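Local coordinates for protein CalG4 (Micromonospora echinospora, PDB 3IA7) that adopts the two-domain GT-B fold, with a C-terminal domain of the erythromycin biosynthesis protein CIII-like family, at residues 42-47 and 54-59; 36-41 and 91-96; 6-11 and 96-101; 115-120 and 127-132. One frame throughout, in Å; residues are numbered along the deposited sequence.

In the fold
The chain opens interaction 3 with strand 6-10 and interaction 2 with strand 34-39. Helix 41-49 then runs back to strand 53-56, and interaction 1 closes a short loop there. Helix 75-98 and the turn after it close the other two: residues 91-96 complete interaction 2, and residues 96-101 complete interaction 3. Interaction 1 thus lies within the loop of interaction 2, which lies within that of interaction 3. Interaction 4 follows in series and closes a second short loop from helix 113-123 to strand 127-131. None of the loops cross. All four contacts reach one parallel sheet of the N-terminal Rossmann-like domain, and interactions 2 and 4 meet where helices 75-98 and 113-123 pack together.

Interaction 1. Residues 42-47 and 54-59; sequences LFADEV and VVLYKS. With CA (calcium ion), chain C.
Val54 meets two residues of segment 42-47, on helix 41-49. Its CG2 lies 3.6 Å from CG1 of Val47, and the two side chains cross at about a right angle. The same Val54 CG2 is 3.7 Å from the carbonyl O of Ala44. Val54 CG1, anti to the backbone N (chi1 164°), turns instead to the CB of Ala44, at 4.1 Å. Val55 projects to the other face of the sheet, onto Ala97. Leu56 returns to the helix side, where its CD2 comes within 4.1 Å of Ala44 CB. The methyl of Ala44 is therefore shared by two alternate strand residues. Beyond the strand, Tyr57 and Ser59 both hydrogen-bond to Glu86, and Lys58 forms a salt bridge with Asp62.

The helix also carries a calcium site. Leu42 O binds the calcium ion at 2.3 Å. Glu46 binds it in bidentate fashion, with OE1 at 2.6 Å and OE2 at 2.5 Å from the ion. A bend at chi2 (91°) turns the carboxylate to present both oxygens. Two waters also bind the ion, and one of them donates to Asp45 OD2 at 2.7 Å. Gln225 and His297 of the second subunit complete the site, so the ion bridges the two chains.

Strand 34-39, helix 41-49 and strand 53-56 form a beta-alpha-beta unit. The helix and strand segments run antiparallel, with their axes at 175°. Strand 53-56 is an outermost strand of the parallel sheet within the chain, next to 34-39, and helix 75-98 packs on its other face.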
loop_
_atom_site.group_PDB
_atom_site.type_symbol
_atom_site.label_atom_id
_atom_site.label_comp_id
_atom_site.label_asym_id
_atom_site.label_seq_id
_atom_site.Cartn_x
_atom_site.Cartn_y
_atom_site.Cartn_z
ATOM N N LEU A 42 -12.477 -3.923 -16.331
ATOM C CA LEU A 42 -11.586 -4.757 -15.494
ATOM C C LEU A 42 -10.878 -3.975 -14.377
ATOM O O LEU A 42 -10.561 -4.518 -13.325
ATOM C CB LEU A 42 -10.534 -5.468 -16.376
ATOM C CG LEU A 42 -9.573 -6.485 -15.720
ATOM C CD1 LEU A 42 -10.292 -7.564 -14.888
ATOM C CD2 LEU A 42 -8.679 -7.113 -16.836
ATOM N N PHE A 43 -10.554 -2.729 -14.644
ATOM C CA PHE A 43 -9.922 -1.885 -13.638
ATOM C C PHE A 43 -10.736 -0.727 -13.101
ATOM O O PHE A 43 -10.190 0.056 -12.306
ATOM C CB PHE A 43 -8.618 -1.344 -14.209
ATOM C CG PHE A 43 -7.647 -2.440 -14.434
ATOM C CD1 PHE A 43 -6.893 -2.947 -13.367
ATOM C CD2 PHE A 43 -7.595 -3.081 -15.681
ATOM C CE1 PHE A 43 -6.014 -4.009 -13.528
ATOM C CE2 PHE A 43 -6.710 -4.152 -15.883
ATOM C CZ PHE A 43 -5.917 -4.629 -14.785
ATOM N N ALA A 44 -12.020 -0.648 -13.510
ATOM C CA ALA A 44 -12.892 0.476 -13.160
ATOM C C ALA A 44 -13.062 0.573 -11.626
ATOM O O ALA A 44 -13.051 1.679 -11.044
ATOM C CB ALA A 44 -14.268 0.300 -13.866
ATOM N N ASP A 45 -13.264 -0.572 -10.974
ATOM C CA ASP A 45 -13.446 -0.575 -9.509
ATOM C C ASP A 45 -12.215 -0.073 -8.753
ATOM O O ASP A 45 -12.330 0.738 -7.821
ATOM C CB ASP A 45 -13.969 -1.908 -9.017
ATOM C CG ASP A 45 -15.347 -2.222 -9.608
ATOM O OD1 ASP A 45 -16.317 -1.525 -9.225
ATOM O OD2 ASP A 45 -15.424 -3.063 -10.498
ATOM N N GLU A 46 -11.056 -0.505 -9.218
ATOM C CA GLU A 46 -9.793 -0.180 -8.590
ATOM C C GLU A 46 -9.518 1.358 -8.708
ATOM O O GLU A 46 -9.064 2.022 -7.758
ATOM C CB GLU A 46 -8.696 -0.971 -9.293
ATOM C CG GLU A 46 -8.755 -2.463 -8.992
ATOM C CD GLU A 46 -9.603 -3.289 -9.961
ATOM O OE1 GLU A 46 -10.540 -2.743 -10.613
ATOM O OE2 GLU A 46 -9.385 -4.528 -10.017
ATOM N N VAL A 47 -9.808 1.900 -9.873
ATOM C CA VAL A 47 -9.579 3.311 -10.154
ATOM C C VAL A 47 -10.564 4.199 -9.349
ATOM O O VAL A 47 -10.194 5.255 -8.841
ATOM C CB VAL A 47 -9.686 3.486 -11.680
ATOM C CG1 VAL A 47 -9.871 4.878 -12.016
ATOM C CG2 VAL A 47 -8.390 2.849 -12.393
ATOM N N VAL A 54 -14.639 7.313 -13.681
ATOM C CA VAL A 54 -14.142 6.446 -14.772
ATOM C C VAL A 54 -14.854 6.788 -16.103
ATOM O O VAL A 54 -16.074 7.002 -16.132
ATOM C CB VAL A 54 -14.296 4.963 -14.398
ATOM C CG1 VAL A 54 -14.175 3.977 -15.637
ATOM C CG2 VAL A 54 -13.251 4.565 -13.339
ATOM N N VAL A 55 -14.067 6.827 -17.168
ATOM C CA VAL A 55 -14.542 6.845 -18.544
ATOM C C VAL A 55 -14.113 5.486 -19.107
ATOM O O VAL A 55 -12.898 5.182 -19.197
ATOM C CB VAL A 55 -13.872 7.975 -19.358
ATOM C CG1 VAL A 55 -14.121 7.749 -20.915
ATOM C CG2 VAL A 55 -14.411 9.352 -18.896
ATOM N N LEU A 56 -15.085 4.652 -19.463
ATOM C CA LEU A 56 -14.742 3.306 -20.004
ATOM C C LEU A 56 -14.365 3.335 -21.477
ATOM O O LEU A 56 -14.947 4.112 -22.274
ATOM C CB LEU A 56 -15.937 2.335 -19.871
ATOM C CG LEU A 56 -16.397 2.079 -18.436
ATOM C CD1 LEU A 56 -17.687 1.238 -18.496
ATOM C CD2 LEU A 56 -15.308 1.359 -17.684
ATOM N N TYR A 57 -13.394 2.488 -21.832
ATOM C CA TYR A 57 -13.114 2.205 -23.227
ATOM C C TYR A 57 -13.108 0.677 -23.391
ATOM O O TYR A 57 -12.983 -0.083 -22.409
ATOM C CB TYR A 57 -11.782 2.900 -23.671
ATOM C CG TYR A 57 -10.498 2.109 -23.394
ATOM C CD1 TYR A 57 -9.926 1.285 -24.391
ATOM C CD2 TYR A 57 -9.877 2.144 -22.133
ATOM C CE1 TYR A 57 -8.736 0.567 -24.141
ATOM C CE2 TYR A 57 -8.688 1.438 -21.905
ATOM C CZ TYR A 57 -8.128 0.670 -22.917
ATOM O OH TYR A 57 -6.977 -0.087 -22.672
ATOM N N LYS A 58 -13.253 0.259 -24.648
ATOM C CA LYS A 58 -13.223 -1.119 -25.041
ATOM C C LYS A 58 -11.839 -1.437 -25.600
ATOM O O LYS A 58 -11.402 -0.861 -26.601
ATOM C CB LYS A 58 -14.271 -1.362 -26.123
ATOM C CG LYS A 58 -14.116 -2.724 -26.814
ATOM C CD LYS A 58 -14.710 -3.822 -25.975
ATOM C CE LYS A 58 -14.817 -5.131 -26.794
ATOM N NZ LYS A 58 -15.178 -6.233 -25.827
ATOM N N SER A 59 -11.160 -2.350 -24.925
ATOM C CA SER A 59 -9.814 -2.738 -25.331
ATOM C C SER A 59 -9.782 -3.665 -26.498
ATOM O O SER A 59 -10.530 -4.670 -26.540
ATOM C CB SER A 59 -9.069 -3.393 -24.160
ATOM O OG SER A 59 -7.730 -3.671 -24.481
HETATM CA CA CA C . -11.465 -5.048 -11.304
HETATM O O HOH W 1 -13.238 -3.519 -11.955
HETATM O O HOH W 2 -13.099 -6.562 -12.271
#

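Interaction 2. Residues 36-41 and 91-96; sequences TYVTTP and LRAAEE
Val38 packs on Ala93 and Ala94, joining a parallel strand to a helix laid over the sheet of a Rossmann-like domain. Each methyl of the valine has its own partner. CG2 of Val38 is 4.1 Å from the CB of Ala94, and CG1 of Val38 is 4.5 Å from the CB of Ala93. The valine points at the helix. With CG1 anti to the backbone N (chi1 -177°) and CG2 anti to the carbonyl carbon, its two methyls diverge to the two neighbouring alanines. The contact is apolar and small. The alanines have short side chains, and the CA atoms of Val38 and Ala94 come to 6.8 Å.

The backbones behind these side chains are held by regular bonding. In the helix, Glu95 N bonds to Leu91 O at 3.0 Å. In the sheet, Val38 pairs through its backbone with Phe9 on strand 6-10. On the other side, Tyr37 pairs through its backbone with Val55 on strand 53-56. The strand is thus fixed along both edges, and the Val38 side chain stands out from the sheet toward helix 75-98.

Further out, Tyr57 touches both Val38 and Ala93 and so closes one end of the patch. Glu95 forms a salt bridge with Arg122 of helix 113-123 and a hydrogen bond with Tyr172. Helix 113-123 packs alongside. Its Leu119 places CD1 against the CB of Ala94, so that this alanine methyl meets both CG2 of Val38 and CD1 of the leucine.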
loop_
_atom_site.group_PDB
_atom_site.type_symbol
_atom_site.label_atom_id
_atom_site.label_comp_id
_atom_site.label_asym_id
_atom_site.label_seq_id
_atom_site.Cartn_x
_atom_site.Cartn_y
_atom_site.Cartn_z
ATOM N N THR A 36 -10.575 12.307 -13.615
ATOM C CA THR A 36 -11.303 11.434 -14.500
ATOM C C THR A 36 -10.254 10.475 -15.060
ATOM O O THR A 36 -9.121 10.889 -15.316
ATOM C CB THR A 36 -11.965 12.244 -15.623
ATOM O OG1 THR A 36 -12.917 13.174 -15.050
ATOM C CG2 THR A 36 -12.698 11.323 -16.622
ATOM N N TYR A 37 -10.623 9.222 -15.274
ATOM C CA TYR A 37 -9.620 8.224 -15.561
ATOM C C TYR A 37 -10.194 7.264 -16.614
ATOM O O TYR A 37 -11.250 6.634 -16.377
ATOM C CB TYR A 37 -9.226 7.487 -14.255
ATOM C CG TYR A 37 -7.925 6.659 -14.340
ATOM C CD1 TYR A 37 -6.835 6.968 -13.541
ATOM C CD2 TYR A 37 -7.837 5.526 -15.152
ATOM C CE1 TYR A 37 -5.664 6.225 -13.589
ATOM C CE2 TYR A 37 -6.644 4.761 -15.227
ATOM C CZ TYR A 37 -5.557 5.144 -14.437
ATOM O OH TYR A 37 -4.398 4.384 -14.441
ATOM N N VAL A 38 -9.498 7.174 -17.763
ATOM C CA VAL A 38 -9.909 6.263 -18.834
ATOM C C VAL A 38 -9.339 4.855 -18.614
ATOM O O VAL A 38 -8.087 4.635 -18.568
ATOM C CB VAL A 38 -9.511 6.813 -20.248
ATOM C CG1 VAL A 38 -10.008 5.882 -21.407
ATOM C CG2 VAL A 38 -9.997 8.305 -20.438
ATOM N N THR A 39 -10.254 3.892 -18.503
ATOM C CA THR A 39 -9.861 2.517 -18.288
ATOM C C THR A 39 -10.949 1.541 -18.751
ATOM O O THR A 39 -11.925 1.956 -19.370
ATOM C CB THR A 39 -9.448 2.243 -16.807
ATOM O OG1 THR A 39 -8.775 0.971 -16.740
ATOM C CG2 THR A 39 -10.733 2.313 -15.849
ATOM N N THR A 40 -10.748 0.246 -18.522
ATOM C CA THR A 40 -11.717 -0.749 -18.930
ATOM C C THR A 40 -12.518 -1.221 -17.715
ATOM O O THR A 40 -12.141 -0.906 -16.582
ATOM C CB THR A 40 -11.016 -1.979 -19.558
ATOM O OG1 THR A 40 -10.128 -2.598 -18.598
ATOM C CG2 THR A 40 -10.290 -1.608 -20.837
ATOM N N PRO A 41 -13.617 -1.955 -17.945
ATOM C CA PRO A 41 -14.349 -2.417 -16.792
ATOM C C PRO A 41 -13.472 -3.206 -15.800
ATOM O O PRO A 41 -13.698 -3.155 -14.594
ATOM C CB PRO A 41 -15.425 -3.280 -17.419
ATOM C CG PRO A 41 -15.766 -2.489 -18.707
ATOM C CD PRO A 41 -14.352 -2.255 -19.208
ATOM N N LEU A 91 -8.300 7.348 -27.133
ATOM C CA LEU A 91 -8.512 8.684 -27.691
ATOM C C LEU A 91 -10.014 8.944 -27.990
ATOM O O LEU A 91 -10.594 9.951 -27.545
ATOM C CB LEU A 91 -7.615 8.816 -28.964
ATOM C CG LEU A 91 -7.635 10.083 -29.820
ATOM C CD1 LEU A 91 -7.039 11.208 -29.022
ATOM C CD2 LEU A 91 -6.757 9.798 -31.025
ATOM N N ARG A 92 -10.661 8.038 -28.715
ATOM C CA ARG A 92 -12.080 8.229 -29.039
ATOM C C ARG A 92 -12.941 8.256 -27.774
ATOM O O ARG A 92 -13.899 9.033 -27.720
ATOM C CB ARG A 92 -12.620 7.137 -29.988
ATOM C CG ARG A 92 -11.999 7.233 -31.434
ATOM C CD ARG A 92 -12.492 6.122 -32.329
ATOM N NE ARG A 92 -11.813 6.176 -33.622
ATOM C CZ ARG A 92 -11.974 5.274 -34.584
ATOM N NH1 ARG A 92 -12.780 4.216 -34.407
ATOM N NH2 ARG A 92 -11.306 5.440 -35.716
ATOM N N ALA A 93 -12.675 7.356 -26.799
ATOM C CA ALA A 93 -13.519 7.283 -25.583
ATOM C C ALA A 93 -13.433 8.583 -24.800
ATOM O O ALA A 93 -14.433 9.053 -24.297
ATOM C CB ALA A 93 -13.067 6.173 -24.657
ATOM N N ALA A 94 -12.221 9.102 -24.641
ATOM C CA ALA A 94 -11.975 10.337 -23.877
ATOM C C ALA A 94 -12.645 11.537 -24.569
ATOM O O ALA A 94 -13.308 12.336 -23.910
ATOM C CB ALA A 94 -10.515 10.594 -23.767
ATOM N N GLU A 95 -12.502 11.625 -25.891
ATOM C CA GLU A 95 -13.150 12.734 -26.643
ATOM C C GLU A 95 -14.677 12.687 -26.580
ATOM O O GLU A 95 -15.334 13.708 -26.337
ATOM C CB GLU A 95 -12.673 12.736 -28.070
ATOM C CG GLU A 95 -11.170 13.122 -28.154
ATOM C CD GLU A 95 -10.744 13.467 -29.572
ATOM O OE1 GLU A 95 -11.576 13.922 -30.353
ATOM O OE2 GLU A 95 -9.564 13.370 -29.913
ATOM N N GLU A 96 -15.235 11.493 -26.748
ATOM C CA GLU A 96 -16.678 11.308 -26.683
ATOM C C GLU A 96 -17.188 11.694 -25.279
ATOM O O GLU A 96 -18.170 12.428 -25.156
ATOM C CB GLU A 96 -17.048 9.854 -27.049
ATOM C CG GLU A 96 -18.565 9.539 -27.126
ATOM C CD GLU A 96 -19.255 9.634 -25.780
ATOM O OE1 GLU A 96 -18.809 9.007 -24.786
ATOM O OE2 GLU A 96 -20.281 10.361 -25.697
#

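Interaction 3. Residues 6-11 and 96-101; sequences HILFAN and EALGDN
His6 reaches out from strand 6-10 and meets Leu98, which comes from the opposite direction at the end of helix 75-98. The ring atom CE1 of His6 lies 3.6 Å from CD1 of Leu98, and the methyl approaches the ring obliquely. CG of His6 is anti to its backbone N (chi1 -176°), which extends the ring toward the helix. The ring is also held at its polar end, where NE2 hydrogen-bonds to Thr36 OG1. That bond probably fixes the ring rotation and leaves CE1 turned to the leucine.

The other methyl of Leu98 faces Leu8, the next strand residue on the helix side. CD2 of Leu98 is 4.5 Å from CD1 of Leu8, a looser apolar contact. The two branches of one leucine thus span two strand residues. Just past Leu98 the helix ends. Gly99 has a positive phi of 51°, and a type II' beta turn runs from Leu98 to Asn101. It is closed by Asn101 N bonding to Leu98 O at 2.9 Å.

Pro103 touches His6, Leu8 and Leu98 and so borders the contact where the chain returns to the sheet. Strand 6-10 lies between strands 34-39 and 105-109. Helix 75-98 makes the crossover from strand 53-56 to strand 105-109, and on this face lies against strands 34-39 and 6-10.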
loop_
_atom_site.group_PDB
_atom_site.type_symbol
_atom_site.label_atom_id
_atom_site.label_comp_id
_atom_site.label_asym_id
_atom_site.label_seq_id
_atom_site.Cartn_x
_atom_site.Cartn_y
_atom_site.Cartn_z
ATOM N N HIS A 6 -9.349 20.037 -13.038
ATOM C CA HIS A 6 -9.911 18.834 -13.611
ATOM C C HIS A 6 -8.772 18.123 -14.352
ATOM O O HIS A 6 -8.216 18.636 -15.347
ATOM C CB HIS A 6 -11.072 19.142 -14.561
ATOM C CG HIS A 6 -11.733 17.904 -15.102
ATOM N ND1 HIS A 6 -12.645 17.930 -16.136
ATOM C CD2 HIS A 6 -11.601 16.601 -14.752
ATOM C CE1 HIS A 6 -13.065 16.697 -16.381
ATOM N NE2 HIS A 6 -12.453 15.872 -15.555
ATOM N N ILE A 7 -8.390 16.962 -13.832
ATOM C CA ILE A 7 -7.227 16.295 -14.367
ATOM C C ILE A 7 -7.655 14.973 -14.981
ATOM O O ILE A 7 -8.272 14.139 -14.293
ATOM C CB ILE A 7 -6.171 16.070 -13.241
ATOM C CG1 ILE A 7 -5.714 17.448 -12.660
ATOM C CG2 ILE A 7 -4.993 15.285 -13.867
ATOM C CD1 ILE A 7 -4.637 17.349 -11.554
ATOM N N LEU A 8 -7.362 14.763 -16.258
ATOM C CA LEU A 8 -7.720 13.480 -16.901
ATOM C C LEU A 8 -6.509 12.550 -17.015
ATOM O O LEU A 8 -5.423 12.992 -17.460
ATOM C CB LEU A 8 -8.350 13.700 -18.258
ATOM C CG LEU A 8 -8.452 12.411 -19.084
ATOM C CD1 LEU A 8 -9.727 11.703 -18.660
ATOM C CD2 LEU A 8 -8.508 12.738 -20.549
ATOM N N PHE A 9 -6.686 11.305 -16.582
ATOM C CA PHE A 9 -5.658 10.273 -16.787
ATOM C C PHE A 9 -6.090 9.367 -17.931
ATOM O O PHE A 9 -7.180 8.816 -17.943
ATOM C CB PHE A 9 -5.496 9.406 -15.535
ATOM C CG PHE A 9 -4.687 10.019 -14.457
ATOM C CD1 PHE A 9 -5.115 11.177 -13.797
ATOM C CD2 PHE A 9 -3.509 9.407 -14.039
ATOM C CE1 PHE A 9 -4.347 11.744 -12.755
ATOM C CE2 PHE A 9 -2.736 9.955 -12.987
ATOM C CZ PHE A 9 -3.161 11.150 -12.353
ATOM N N ALA A 10 -5.227 9.216 -18.902
ATOM C CA ALA A 10 -5.441 8.224 -19.985
ATOM C C ALA A 10 -4.456 7.073 -19.794
ATOM O O ALA A 10 -3.208 7.297 -19.831
ATOM C CB ALA A 10 -5.240 8.891 -21.366
ATOM N N ASN A 11 -4.970 5.847 -19.622
ATOM C CA ASN A 11 -4.114 4.703 -19.412
ATOM C C ASN A 11 -4.659 3.470 -20.135
ATOM O O ASN A 11 -5.861 3.397 -20.464
ATOM C CB ASN A 11 -3.952 4.371 -17.908
ATOM C CG ASN A 11 -2.577 3.705 -17.582
ATOM O OD1 ASN A 11 -1.854 3.202 -18.454
ATOM N ND2 ASN A 11 -2.190 3.795 -16.333
ATOM N N GLU A 96 -15.235 11.493 -26.748
ATOM C CA GLU A 96 -16.678 11.308 -26.683
ATOM C C GLU A 96 -17.188 11.694 -25.279
ATOM O O GLU A 96 -18.170 12.428 -25.156
ATOM C CB GLU A 96 -17.048 9.854 -27.049
ATOM C CG GLU A 96 -18.565 9.539 -27.126
ATOM C CD GLU A 96 -19.255 9.634 -25.780
ATOM O OE1 GLU A 96 -18.809 9.007 -24.786
ATOM O OE2 GLU A 96 -20.281 10.361 -25.697
ATOM N N ALA A 97 -16.513 11.219 -24.237
ATOM C CA ALA A 97 -16.917 11.470 -22.856
ATOM C C ALA A 97 -16.768 12.916 -22.376
ATOM O O ALA A 97 -17.630 13.405 -21.654
ATOM C CB ALA A 97 -16.210 10.545 -21.887
ATOM N N LEU A 98 -15.695 13.578 -22.757
ATOM C CA LEU A 98 -15.478 14.945 -22.312
ATOM C C LEU A 98 -16.160 15.959 -23.255
ATOM O O LEU A 98 -16.606 17.032 -22.825
ATOM C CB LEU A 98 -13.988 15.217 -22.157
ATOM C CG LEU A 98 -13.264 14.693 -20.914
ATOM C CD1 LEU A 98 -13.671 15.416 -19.684
ATOM C CD2 LEU A 98 -13.441 13.159 -20.683
ATOM N N GLY A 99 -16.282 15.603 -24.541
ATOM C CA GLY A 99 -17.053 16.449 -25.482
ATOM C C GLY A 99 -16.629 17.915 -25.459
ATOM O O GLY A 99 -15.467 18.220 -25.651
ATOM N N ASP A 100 -17.573 18.826 -25.217
ATOM C CA ASP A 100 -17.222 20.260 -25.279
ATOM C C ASP A 100 -16.705 20.827 -23.958
ATOM O O ASP A 100 -16.589 22.059 -23.814
ATOM C CB ASP A 100 -18.401 21.112 -25.810
ATOM C CG ASP A 100 -18.638 20.935 -27.299
ATOM O OD1 ASP A 100 -17.666 20.598 -28.038
ATOM O OD2 ASP A 100 -19.816 21.136 -27.743
ATOM N N ASN A 101 -16.373 19.944 -23.020
ATOM C CA ASN A 101 -15.881 20.300 -21.682
ATOM C C ASN A 101 -14.550 19.645 -21.281
ATOM O O ASN A 101 -14.498 18.857 -20.323
ATOM C CB ASN A 101 -16.946 19.978 -20.660
ATOM C CG ASN A 101 -18.152 20.794 -20.885
ATOM O OD1 ASN A 101 -18.026 22.000 -21.023
ATOM N ND2 ASN A 101 -19.315 20.165 -21.019
#

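Interaction 4. Residues 115-120 and 127-132; sequences AGRLLA and AVRLTG
Ala120 and Ala127 form a small apolar packing contact within the beta-alpha-beta unit of strand 105-109, helix 113-123 and strand 127-131. Their CB atoms are 3.8 Å apart. The side chains are short, and the CA atoms of Ala120 and Ala127 approach to 6.1 Å, on either side of the turn that leads from the helix into the strand.

A second point of contact joins two arginines. CD of Arg117 lies 3.8 Å from NH2 of Arg129, at the edge of the Arg129 guanidinium and in its plane. Arg129 extends from the strand with CG anti to the backbone N, then bends at chi3 (-59°). Arg117 also bends at chi3 (62°). The two guanidinium planes are 47° apart, so they do not stack. A water links the groups: it accepts from Arg129 NH2 at 2.8 Å and, weakly, from Arg117 NH1 at 3.1 Å.

Each arginine has a further partner. Arg117 forms a salt bridge with Glu184 and a cation-pi contact with Tyr181, while Arg129 NE hydrogen-bonds to Tyr108 OH.

The charged ends stay apart, with Arg117 NE 4.8 Å from Arg129 NH2, and it is the aliphatic CD of Arg117 that lies beside Arg129. The salt bridge to Glu184, with Glu186 next to both side chains, would probably balance much of the positive charge, while the water takes an N-H from each.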
loop_
_atom_site.group_PDB
_atom_site.type_symbol
_atom_site.label_atom_id
_atom_site.label_comp_id
_atom_site.label_asym_id
_atom_site.label_seq_id
_atom_site.Cartn_x
_atom_site.Cartn_y
_atom_site.Cartn_z
ATOM N N ALA A 115 -2.484 8.644 -27.930
ATOM C CA ALA A 115 -3.780 9.160 -27.420
ATOM C C ALA A 115 -3.565 10.357 -26.533
ATOM O O ALA A 115 -4.238 11.364 -26.650
ATOM C CB ALA A 115 -4.502 8.041 -26.616
ATOM N N GLY A 116 -2.603 10.271 -25.624
ATOM C CA GLY A 116 -2.475 11.359 -24.663
ATOM C C GLY A 116 -2.082 12.659 -25.301
ATOM O O GLY A 116 -2.634 13.712 -25.000
ATOM N N ARG A 117 -1.086 12.581 -26.176
ATOM C CA ARG A 117 -0.567 13.775 -26.838
ATOM C C ARG A 117 -1.580 14.356 -27.860
ATOM O O ARG A 117 -1.682 15.566 -28.002
ATOM C CB ARG A 117 0.768 13.468 -27.511
ATOM C CG ARG A 117 1.868 13.115 -26.502
ATOM C CD ARG A 117 3.211 13.055 -27.205
ATOM N NE ARG A 117 3.530 14.364 -27.771
ATOM C CZ ARG A 117 4.314 14.553 -28.822
ATOM N NH1 ARG A 117 4.926 13.532 -29.397
ATOM N NH2 ARG A 117 4.494 15.777 -29.277
ATOM N N LEU A 118 -2.334 13.489 -28.534
ATOM C CA LEU A 118 -3.387 13.983 -29.457
ATOM C C LEU A 118 -4.574 14.682 -28.712
ATOM O O LEU A 118 -5.100 15.671 -29.179
ATOM C CB LEU A 118 -3.842 12.866 -30.419
ATOM C CG LEU A 118 -2.693 12.392 -31.391
ATOM C CD1 LEU A 118 -3.296 11.289 -32.312
ATOM C CD2 LEU A 118 -2.120 13.578 -32.233
ATOM N N LEU A 119 -4.972 14.143 -27.562
ATOM C CA LEU A 119 -6.010 14.743 -26.696
ATOM C C LEU A 119 -5.552 16.109 -26.288
ATOM O O LEU A 119 -6.303 17.100 -26.407
ATOM C CB LEU A 119 -6.226 13.856 -25.453
ATOM C CG LEU A 119 -7.067 12.583 -25.653
ATOM C CD1 LEU A 119 -7.092 11.839 -24.289
ATOM C CD2 LEU A 119 -8.521 12.897 -26.094
ATOM N N ALA A 120 -4.299 16.181 -25.858
ATOM C CA ALA A 120 -3.680 17.445 -25.436
ATOM C C ALA A 120 -3.630 18.470 -26.586
ATOM O O ALA A 120 -3.910 19.643 -26.367
ATOM C CB ALA A 120 -2.256 17.179 -24.883
ATOM N N ALA A 127 0.181 18.565 -20.984
ATOM C CA ALA A 127 0.138 17.146 -20.715
ATOM C C ALA A 127 1.338 16.724 -19.894
ATOM O O ALA A 127 2.373 17.393 -19.927
ATOM C CB ALA A 127 0.066 16.306 -22.058
ATOM N N VAL A 128 1.159 15.654 -19.122
ATOM C CA VAL A 128 2.206 15.047 -18.325
ATOM C C VAL A 128 2.274 13.602 -18.726
ATOM O O VAL A 128 1.234 12.932 -18.764
ATOM C CB VAL A 128 1.828 15.053 -16.813
ATOM C CG1 VAL A 128 2.822 14.173 -15.969
ATOM C CG2 VAL A 128 1.692 16.452 -16.276
ATOM N N ARG A 129 3.488 13.098 -18.965
ATOM C CA ARG A 129 3.686 11.707 -19.263
ATOM C C ARG A 129 4.003 10.905 -17.962
ATOM O O ARG A 129 4.811 11.347 -17.114
ATOM C CB ARG A 129 4.845 11.537 -20.257
ATOM C CG ARG A 129 5.133 10.040 -20.561
ATOM C CD ARG A 129 6.213 9.896 -21.694
ATOM N NE ARG A 129 5.746 10.568 -22.937
ATOM C CZ ARG A 129 6.172 10.284 -24.162
ATOM N NH1 ARG A 129 7.099 9.344 -24.341
ATOM N NH2 ARG A 129 5.637 10.914 -25.213
ATOM N N LEU A 130 3.465 9.704 -17.886
ATOM C CA LEU A 130 3.846 8.758 -16.830
ATOM C C LEU A 130 4.504 7.529 -17.381
ATOM O O LEU A 130 4.090 6.992 -18.421
ATOM C CB LEU A 130 2.594 8.265 -16.081
ATOM C CG LEU A 130 1.605 9.243 -15.456
ATOM C CD1 LEU A 130 0.411 8.403 -14.722
ATOM C CD2 LEU A 130 2.256 10.322 -14.482
ATOM N N THR A 131 5.480 7.006 -16.642
ATOM C CA THR A 131 5.982 5.665 -17.000
ATOM C C THR A 131 6.427 4.875 -15.786
ATOM O O THR A 131 7.090 5.409 -14.904
ATOM C CB THR A 131 7.113 5.683 -18.124
ATOM O OG1 THR A 131 7.528 4.340 -18.399
ATOM C CG2 THR A 131 8.325 6.550 -17.727
ATOM N N GLY A 132 6.070 3.590 -15.791
ATOM C CA GLY A 132 6.539 2.598 -14.831
ATOM C C GLY A 132 7.812 1.925 -15.336
ATOM O O GLY A 132 8.303 1.046 -14.665
HETATM O O HOH W 3 6.440 11.290 -27.825
#